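PDB 3BJR: putative carboxylesterase from Lactobacillus plantarum WCFS1, which is probably a carboxylesterase of the alpha/beta-hydrolase fold, inferred to cleave carboxylic ester bonds, although its natural substrate is not established. Local coordinates for residues 53-58 with 129-134; 169-174 with 246-251; 209-214 with 241-246. One frame throughout, in Å; residues are numbered along the deposited sequence.

Contact 1 of 3, residues 53-58 with 129-134; sequences IIIVPG and AGFSVG
The edge of the Phe131 ring meets the carbonyl oxygen of Val56, which lies near the ring plane 3.9 Å from Phe131 CD1. Ile55 comes to the same ring obliquely, its CD1 3.9 Å from Phe131 CE1; Leu72 of helix 66-77 and Leu252 of helix 248-257 add further apolar cover. Because CG1 of Ile55 stands beside its backbone N (chi1 -58°) and CG2 points anti to it, both branches reach the ring, and CD1 also touches Ala129 CB at 4.1 Å. Cutting Ile55 back to an alanine is likely to open a gap beside Phe131 and Ala129 and let the ring shift. Beneath these side chains two neighbouring parallel strands of the central sheet are joined by nearly straight bonds: Ala129 N to Ile54 O, Val56 N to Ala129 O (2.7 Å) and Phe131 N to Val56 O. Beyond them the chain turns sharply through Ser132 (phi 57°) into a helix, and glycines fit here because a CB on Gly134 would collide with Val56 O, and one on Gly58 with Ser132 CB. The Gly-Phe-Ser-Val-Gly sequence suggests a nucleophile elbow; the strand bonds and Gly134 packed against Val56 O fix this turn, which would probably hold Ser132 as nucleophile.

Contact 2 of 3, residues 169-174 with 246-251; sequences YPVISP and GPHGLA
His248, in the first turn of the helix that follows the last strand of the chain, packs on the loop leaving strand 165-168. Its CD2 lies 3.6 Å from Val171 CG2, a methyl that approaches the imidazole obliquely, and 3.7 Å from Tyr169 CB, while Tyr169 O sits at the imidazole edge. A water spans the polar side, donating to Pro170 O (2.8 Å) and hydrogen-bonded to His248 NE2 (3.0 Å), which also has a weak bond to Thr212 OG1. In alpha/beta hydrolases the catalytic histidine comes just after the last strand, so His248 is a plausible candidate, though its imidazole does not touch Ser132 here. With CG beside the backbone N (chi1 -83°), its imidazole swings toward the loop. Just before the helix the N-cap Pro247 O accepts from Ala251 N (2.9 Å), and Asp216 binds His248 N. One turn on, Ala251 faces Tyr169: its CB stands over one face of the phenol ring, 3.9 Å from the centroid and 23° off the normal, a CH-pi contact in which a small methyl lets the helix come close. The Tyr169 hydroxyl extends past this methyl to its hydrogen-bond partner His245 ND1 and to a second water.

Contact 3 of 3, residues 209-214 with 241-246; sequences FIWTTA and HVFKHG
Thr213 reaches from its strand to the loop after strand 238-243: its CB passes Gly246 O and His245 CB, CG2 comes up against Gly246 O at 3.1 Å, and OG1 donates to that oxygen at 2.6 Å, in the carbonyl plane on a lone pair. OG1 also accepts from His245 N, a longer bond of 3.2 Å bent to 138°. OG1 lies anti to its backbone N (chi1 -176°), which directs it at that loop, and a hydroxyl suits the place because it can give and take. Parallel strands 208-213 and 238-243 form a beta-alpha-beta unit with helix 222-233 between them. Their backbones are zipped by bonds such as Thr212 N to His241 O and Ala214 N to Phe243 O (2.7 Å). On the face bearing Thr213, Trp211 CD1 approaches Phe243 CE2 obliquely at 4.1 Å, and the rings of Phe209 and His241 meet with planes at 39°. Thr212 O sits at the edge of the Phe243 ring, whose face takes CE1 of His245. On the other side the small Ala214 puts CB 3.6 Å from Val242 CG1. His241 ND1 bonds to His241 of the second subunit, whose strand pairs antiparallel here and carries the sheet across the interface.

After strands 21-26 and 33-38 the chain enters strand 50-56 and returns at strand 125-131, where contact 1 closes a loop holding helices 66-77 and 100-114 and strand 82-87. Only then does contact 2 open, just after strand 165-168; its loop closes at the start of helix 248-257 and encloses contact 3, which joins strands 208-213 and 238-243 around helix 222-233. Contacts 2 and 3 share Gly246, and none of the loops cross. The three also touch in space: Ser132 O of contact 1 probably bonds to Val171 N of contact 2, and the Phe131 ring packs on Trp211 of contact 3. Together they tie the sheet's middle to strand 238-243, which borders the second subunit.

Contact 1 of 3, residues 53-58 with 129-134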
loop_
_atom_site.group_PDB
_atom_site.type_symbol
_atom_site.label_atom_id
_atom_site.label_comp_id
_atom_site.label_asym_id
_atom_site.label_seq_id
_atom_site.Cartn_x
_atom_site.Cartn_y
_atom_site.Cartn_z
ATOM N N ILE A 53 16.566 -12.598 -9.492
ATOM C CA ILE A 53 16.351 -11.888 -8.233
ATOM C C ILE A 53 17.622 -12.005 -7.392
ATOM O O ILE A 53 18.208 -13.072 -7.333
ATOM C CB ILE A 53 15.165 -12.493 -7.404
ATOM C CG1 ILE A 53 13.843 -12.243 -8.110
ATOM C CG2 ILE A 53 15.030 -11.749 -6.049
ATOM C CD1 ILE A 53 13.346 -10.753 -7.941
ATOM N N ILE A 54 18.032 -10.918 -6.739
ATOM C CA ILE A 54 19.140 -10.956 -5.759
ATOM C C ILE A 54 18.530 -10.561 -4.410
ATOM O O ILE A 54 18.181 -9.407 -4.205
ATOM C CB ILE A 54 20.329 -9.960 -6.021
ATOM C CG1 ILE A 54 20.897 -10.085 -7.467
ATOM C CG2 ILE A 54 21.417 -10.145 -4.894
ATOM C CD1 ILE A 54 21.739 -8.876 -7.940
ATOM N N ILE A 55 18.384 -11.526 -3.518
ATOM C CA ILE A 55 17.828 -11.314 -2.179
ATOM C C ILE A 55 18.887 -10.651 -1.309
ATOM O O ILE A 55 20.010 -11.152 -1.227
ATOM C CB ILE A 55 17.398 -12.662 -1.528
ATOM C CG1 ILE A 55 16.361 -13.400 -2.388
ATOM C CG2 ILE A 55 16.903 -12.511 0.012
ATOM C CD1 ILE A 55 14.998 -12.773 -2.457
ATOM N N VAL A 56 18.577 -9.474 -0.755
ATOM C CA VAL A 56 19.476 -8.774 0.185
ATOM C C VAL A 56 18.771 -8.938 1.552
ATOM O O VAL A 56 17.755 -8.267 1.846
ATOM C CB VAL A 56 19.731 -7.325 -0.201
ATOM C CG1 VAL A 56 20.770 -6.712 0.740
ATOM C CG2 VAL A 56 20.188 -7.247 -1.680
ATOM N N PRO A 57 19.239 -9.898 2.361
ATOM C CA PRO A 57 18.516 -10.211 3.579
ATOM C C PRO A 57 18.732 -9.224 4.735
ATOM O O PRO A 57 19.416 -8.181 4.569
ATOM C CB PRO A 57 19.038 -11.610 3.922
ATOM C CG PRO A 57 20.378 -11.617 3.411
ATOM C CD PRO A 57 20.421 -10.776 2.200
ATOM N N GLY A 58 18.093 -9.541 5.867
ATOM C CA GLY A 58 18.193 -8.774 7.067
ATOM C C GLY A 58 19.362 -9.247 7.863
ATOM O O GLY A 58 20.304 -9.846 7.319
ATOM N N ALA A 129 16.026 -7.529 -4.270
ATOM C CA ALA A 129 14.909 -7.637 -3.356
ATOM C C ALA A 129 15.473 -7.590 -1.934
ATOM O O ALA A 129 16.109 -8.546 -1.452
ATOM C CB ALA A 129 14.154 -8.935 -3.611
ATOM N N GLY A 130 15.264 -6.454 -1.270
ATOM C CA GLY A 130 15.798 -6.196 0.067
ATOM C C GLY A 130 14.770 -6.343 1.158
ATOM O O GLY A 130 13.620 -5.894 1.030
ATOM N N PHE A 131 15.187 -7.017 2.215
ATOM C CA PHE A 131 14.374 -7.309 3.396
ATOM C C PHE A 131 14.965 -6.784 4.709
ATOM O O PHE A 131 16.153 -6.927 4.929
ATOM C CB PHE A 131 14.201 -8.798 3.481
ATOM C CG PHE A 131 13.473 -9.384 2.290
ATOM C CD1 PHE A 131 14.155 -9.690 1.115
ATOM C CD2 PHE A 131 12.126 -9.620 2.341
ATOM C CE1 PHE A 131 13.490 -10.212 0.025
ATOM C CE2 PHE A 131 11.467 -10.161 1.276
ATOM C CZ PHE A 131 12.154 -10.461 0.107
ATOM N N SER A 132 14.133 -6.178 5.573
ATOM C CA SER A 132 14.594 -5.660 6.854
ATOM C C SER A 132 15.717 -4.668 6.533
ATOM O O SER A 132 15.542 -3.842 5.640
ATOM C CB SER A 132 14.992 -6.802 7.807
ATOM O OG SER A 132 15.446 -6.312 9.046
ATOM N N VAL A 133 16.869 -4.732 7.191
ATOM C CA VAL A 133 17.945 -3.785 6.891
ATOM C C VAL A 133 18.392 -3.864 5.429
ATOM O O VAL A 133 18.736 -2.874 4.854
ATOM C CB VAL A 133 19.160 -3.917 7.846
ATOM C CG1 VAL A 133 18.782 -3.546 9.271
ATOM C CG2 VAL A 133 19.718 -5.302 7.779
ATOM N N GLY A 134 18.322 -5.035 4.807
ATOM C CA GLY A 134 18.598 -5.136 3.385
ATOM C C GLY A 134 17.679 -4.246 2.533
ATOM O O GLY A 134 18.037 -3.909 1.446
#

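Contact 2 of 3, residues 169-174 with 246-251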
loop_
_atom_site.group_PDB
_atom_site.type_symbol
_atom_site.label_atom_id
_atom_site.label_comp_id
_atom_site.label_asym_id
_atom_site.label_seq_id
_atom_site.Cartn_x
_atom_site.Cartn_y
_atom_site.Cartn_z
ATOM N N TYR A 169 9.497 -5.186 4.238
ATOM C CA TYR A 169 9.706 -4.789 5.628
ATOM C C TYR A 169 11.003 -4.025 5.829
ATOM O O TYR A 169 11.796 -4.375 6.681
ATOM C CB TYR A 169 9.629 -6.003 6.562
ATOM C CG TYR A 169 8.407 -6.833 6.282
ATOM C CD1 TYR A 169 7.162 -6.371 6.610
ATOM C CD2 TYR A 169 8.494 -8.057 5.631
ATOM C CE1 TYR A 169 6.027 -7.104 6.301
ATOM C CE2 TYR A 169 7.362 -8.814 5.339
ATOM C CZ TYR A 169 6.122 -8.320 5.667
ATOM O OH TYR A 169 4.961 -9.047 5.394
ATOM N N PRO A 170 11.197 -2.943 5.073
ATOM C CA PRO A 170 12.460 -2.243 5.221
ATOM C C PRO A 170 12.641 -1.661 6.615
ATOM O O PRO A 170 11.703 -1.141 7.173
ATOM C CB PRO A 170 12.393 -1.129 4.170
ATOM C CG PRO A 170 11.045 -1.183 3.551
ATOM C CD PRO A 170 10.291 -2.308 4.101
ATOM N N VAL A 171 13.865 -1.719 7.122
ATOM C CA VAL A 171 14.248 -1.223 8.433
ATOM C C VAL A 171 15.513 -0.397 8.282
ATOM O O VAL A 171 16.470 -0.851 7.733
ATOM C CB VAL A 171 14.491 -2.402 9.455
ATOM C CG1 VAL A 171 15.259 -1.921 10.722
ATOM C CG2 VAL A 171 13.175 -3.090 9.798
ATOM N N ILE A 172 15.496 0.834 8.767
ATOM C CA ILE A 172 16.676 1.705 8.790
ATOM C C ILE A 172 17.436 1.596 10.104
ATOM O O ILE A 172 16.871 1.726 11.138
ATOM C CB ILE A 172 16.259 3.156 8.622
ATOM C CG1 ILE A 172 15.570 3.330 7.273
ATOM C CG2 ILE A 172 17.484 4.071 8.776
ATOM C CD1 ILE A 172 15.060 4.701 7.107
ATOM N N SER A 173 18.718 1.338 10.063
ATOM C CA SER A 173 19.529 1.246 11.258
ATOM C C SER A 173 20.633 2.257 11.044
ATOM O O SER A 173 21.041 2.454 9.913
ATOM C CB SER A 173 20.141 -0.166 11.426
ATOM O OG SER A 173 21.383 -0.182 12.185
ATOM N N PRO A 174 21.131 2.883 12.122
ATOM C CA PRO A 174 22.219 3.805 11.994
ATOM C C PRO A 174 23.563 3.130 11.885
ATOM O O PRO A 174 24.578 3.838 11.858
ATOM C CB PRO A 174 22.137 4.614 13.270
ATOM C CG PRO A 174 21.600 3.672 14.268
ATOM C CD PRO A 174 20.642 2.810 13.507
ATOM N N GLY A 246 1.777 -7.098 11.856
ATOM C CA GLY A 246 2.385 -7.228 13.167
ATOM C C GLY A 246 3.787 -6.677 13.200
ATOM O O GLY A 246 4.191 -5.960 12.286
ATOM N N PRO A 247 4.541 -7.013 14.255
ATOM C CA PRO A 247 5.937 -6.581 14.378
ATOM C C PRO A 247 6.787 -7.013 13.202
ATOM O O PRO A 247 6.556 -8.087 12.670
ATOM C CB PRO A 247 6.419 -7.283 15.661
ATOM C CG PRO A 247 5.168 -7.613 16.435
ATOM C CD PRO A 247 4.103 -7.845 15.404
ATOM N N HIS A 248 7.771 -6.194 12.820
ATOM C CA HIS A 248 8.678 -6.489 11.696
ATOM C C HIS A 248 9.298 -7.905 11.773
ATOM O O HIS A 248 9.311 -8.623 10.786
ATOM C CB HIS A 248 9.793 -5.426 11.565
ATOM C CG HIS A 248 9.392 -4.194 10.809
ATOM N ND1 HIS A 248 8.620 -3.193 11.359
ATOM C CD2 HIS A 248 9.666 -3.797 9.544
ATOM C CE1 HIS A 248 8.431 -2.233 10.466
ATOM N NE2 HIS A 248 9.053 -2.577 9.352
ATOM N N GLY A 249 9.777 -8.295 12.944
ATOM C CA GLY A 249 10.377 -9.622 13.165
ATOM C C GLY A 249 9.467 -10.797 12.864
ATOM O O GLY A 249 9.884 -11.710 12.167
ATOM N N LEU A 250 8.247 -10.789 13.416
ATOM C CA LEU A 250 7.243 -11.800 13.137
ATOM C C LEU A 250 6.840 -11.762 11.647
ATOM O O LEU A 250 6.730 -12.807 11.015
ATOM C CB LEU A 250 5.988 -11.566 13.995
ATOM C CG LEU A 250 4.740 -12.467 13.784
ATOM C CD1 LEU A 250 5.046 -13.914 14.311
ATOM C CD2 LEU A 250 3.399 -11.876 14.391
ATOM N N ALA A 251 6.601 -10.559 11.113
ATOM C CA ALA A 251 6.215 -10.333 9.715
ATOM C C ALA A 251 7.229 -10.947 8.716
ATOM O O ALA A 251 6.853 -11.656 7.782
ATOM C CB ALA A 251 6.029 -8.816 9.452
HETATM O O HOH W 1 4.693 -11.519 6.706
HETATM O O HOH W 2 9.020 -0.478 7.174
#

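Contact 3 of 3, residues 209-214 with 241-246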
loop_
_atom_site.group_PDB
_atom_site.type_symbol
_atom_site.label_atom_id
_atom_site.label_comp_id
_atom_site.label_asym_id
_atom_site.label_seq_id
_atom_site.Cartn_x
_atom_site.Cartn_y
_atom_site.Cartn_z
ATOM N N PHE A 209 8.827 -1.726 -5.898
ATOM C CA PHE A 209 7.723 -2.421 -5.259
ATOM C C PHE A 209 8.067 -2.487 -3.791
ATOM O O PHE A 209 9.081 -3.038 -3.416
ATOM C CB PHE A 209 7.556 -3.839 -5.790
ATOM C CG PHE A 209 6.444 -4.580 -5.169
ATOM C CD1 PHE A 209 6.618 -5.300 -4.033
ATOM C CD2 PHE A 209 5.167 -4.519 -5.732
ATOM C CE1 PHE A 209 5.552 -6.008 -3.455
ATOM C CE2 PHE A 209 4.125 -5.207 -5.169
ATOM C CZ PHE A 209 4.294 -5.928 -4.034
ATOM N N ILE A 210 7.186 -1.948 -2.955
ATOM C CA ILE A 210 7.398 -1.932 -1.524
ATOM C C ILE A 210 6.221 -2.534 -0.784
ATOM O O ILE A 210 5.070 -2.276 -1.120
ATOM C CB ILE A 210 7.513 -0.491 -0.964
ATOM C CG1 ILE A 210 8.396 0.389 -1.816
ATOM C CG2 ILE A 210 8.031 -0.499 0.479
ATOM C CD1 ILE A 210 8.167 1.887 -1.570
ATOM N N TRP A 211 6.531 -3.327 0.236
ATOM C CA TRP A 211 5.539 -3.756 1.204
ATOM C C TRP A 211 6.157 -3.759 2.588
ATOM O O TRP A 211 7.364 -3.993 2.762
ATOM C CB TRP A 211 4.859 -5.073 0.862
ATOM C CG TRP A 211 5.501 -6.297 1.330
ATOM C CD1 TRP A 211 5.138 -7.050 2.400
ATOM C CD2 TRP A 211 6.582 -6.984 0.702
ATOM N NE1 TRP A 211 5.962 -8.142 2.507
ATOM C CE2 TRP A 211 6.839 -8.138 1.458
ATOM C CE3 TRP A 211 7.344 -6.735 -0.424
ATOM C CZ2 TRP A 211 7.856 -9.028 1.139
ATOM C CZ3 TRP A 211 8.337 -7.623 -0.758
ATOM C CH2 TRP A 211 8.592 -8.752 0.026
ATOM N N THR A 212 5.330 -3.409 3.571
ATOM C CA THR A 212 5.776 -3.428 4.970
ATOM C C THR A 212 4.558 -3.618 5.873
ATOM O O THR A 212 3.418 -3.881 5.391
ATOM C CB THR A 212 6.652 -2.182 5.342
ATOM O OG1 THR A 212 7.355 -2.419 6.577
ATOM C CG2 THR A 212 5.847 -0.977 5.459
ATOM N N THR A 213 4.807 -3.543 7.174
ATOM C CA THR A 213 3.758 -3.683 8.179
ATOM C C THR A 213 3.344 -2.316 8.753
ATOM O O THR A 213 4.195 -1.416 8.952
ATOM C CB THR A 213 4.179 -4.684 9.280
ATOM O OG1 THR A 213 3.087 -4.850 10.183
ATOM C CG2 THR A 213 5.460 -4.217 10.032
ATOM N N ALA A 214 2.029 -2.136 8.972
ATOM C CA ALA A 214 1.480 -0.890 9.481
ATOM C C ALA A 214 1.478 -0.810 11.016
ATOM O O ALA A 214 1.530 0.295 11.574
ATOM C CB ALA A 214 0.030 -0.709 8.975
ATOM N N HIS A 241 2.385 -1.424 -0.494
ATOM C CA HIS A 241 1.448 -2.213 0.304
ATOM C C HIS A 241 1.853 -2.189 1.759
ATOM O O HIS A 241 2.880 -2.747 2.121
ATOM C CB HIS A 241 1.454 -3.629 -0.232
ATOM C CG HIS A 241 0.984 -3.709 -1.654
ATOM N ND1 HIS A 241 -0.351 -3.679 -1.988
ATOM C CD2 HIS A 241 1.663 -3.776 -2.823
ATOM C CE1 HIS A 241 -0.475 -3.711 -3.301
ATOM N NE2 HIS A 241 0.729 -3.783 -3.832
ATOM N N VAL A 242 1.093 -1.466 2.583
ATOM C CA VAL A 242 1.314 -1.402 4.040
ATOM C C VAL A 242 0.207 -2.274 4.664
ATOM O O VAL A 242 -0.952 -1.880 4.728
ATOM C CB VAL A 242 1.321 0.046 4.599
ATOM C CG1 VAL A 242 1.849 0.064 6.026
ATOM C CG2 VAL A 242 2.208 0.925 3.785
ATOM N N PHE A 243 0.583 -3.478 5.071
ATOM C CA PHE A 243 -0.347 -4.446 5.623
ATOM C C PHE A 243 -0.367 -4.420 7.144
ATOM O O PHE A 243 0.633 -4.101 7.778
ATOM C CB PHE A 243 0.124 -5.878 5.306
ATOM C CG PHE A 243 0.073 -6.300 3.858
ATOM C CD1 PHE A 243 -1.052 -6.951 3.365
ATOM C CD2 PHE A 243 1.174 -6.185 3.046
ATOM C CE1 PHE A 243 -1.114 -7.400 2.072
ATOM C CE2 PHE A 243 1.137 -6.659 1.762
ATOM C CZ PHE A 243 -0.045 -7.247 1.259
ATOM N N LYS A 244 -1.488 -4.795 7.741
ATOM C CA LYS A 244 -1.514 -5.042 9.170
ATOM C C LYS A 244 -0.902 -6.472 9.389
ATOM O O LYS A 244 -1.617 -7.474 9.491
ATOM C CB LYS A 244 -2.915 -4.954 9.680
ATOM C CG LYS A 244 -3.051 -5.093 11.173
ATOM C CD LYS A 244 -4.500 -5.206 11.552
ATOM C CE LYS A 244 -4.715 -6.122 12.719
ATOM N NZ LYS A 244 -6.170 -6.413 12.878
ATOM N N HIS A 245 0.419 -6.521 9.488
ATOM C CA HIS A 245 1.207 -7.763 9.583
ATOM C C HIS A 245 1.965 -8.002 10.894
ATOM O O HIS A 245 2.714 -8.999 11.016
ATOM C CB HIS A 245 2.214 -7.789 8.426
ATOM C CG HIS A 245 1.677 -8.360 7.148
ATOM N ND1 HIS A 245 2.477 -8.541 6.036
ATOM C CD2 HIS A 245 0.460 -8.860 6.823
ATOM C CE1 HIS A 245 1.756 -9.070 5.067
ATOM N NE2 HIS A 245 0.534 -9.283 5.519
ATOM N N GLY A 246 1.777 -7.098 11.856
ATOM C CA GLY A 246 2.385 -7.228 13.167
ATOM C C GLY A 246 3.787 -6.677 13.200
ATOM O O GLY A 246 4.191 -5.960 12.286
#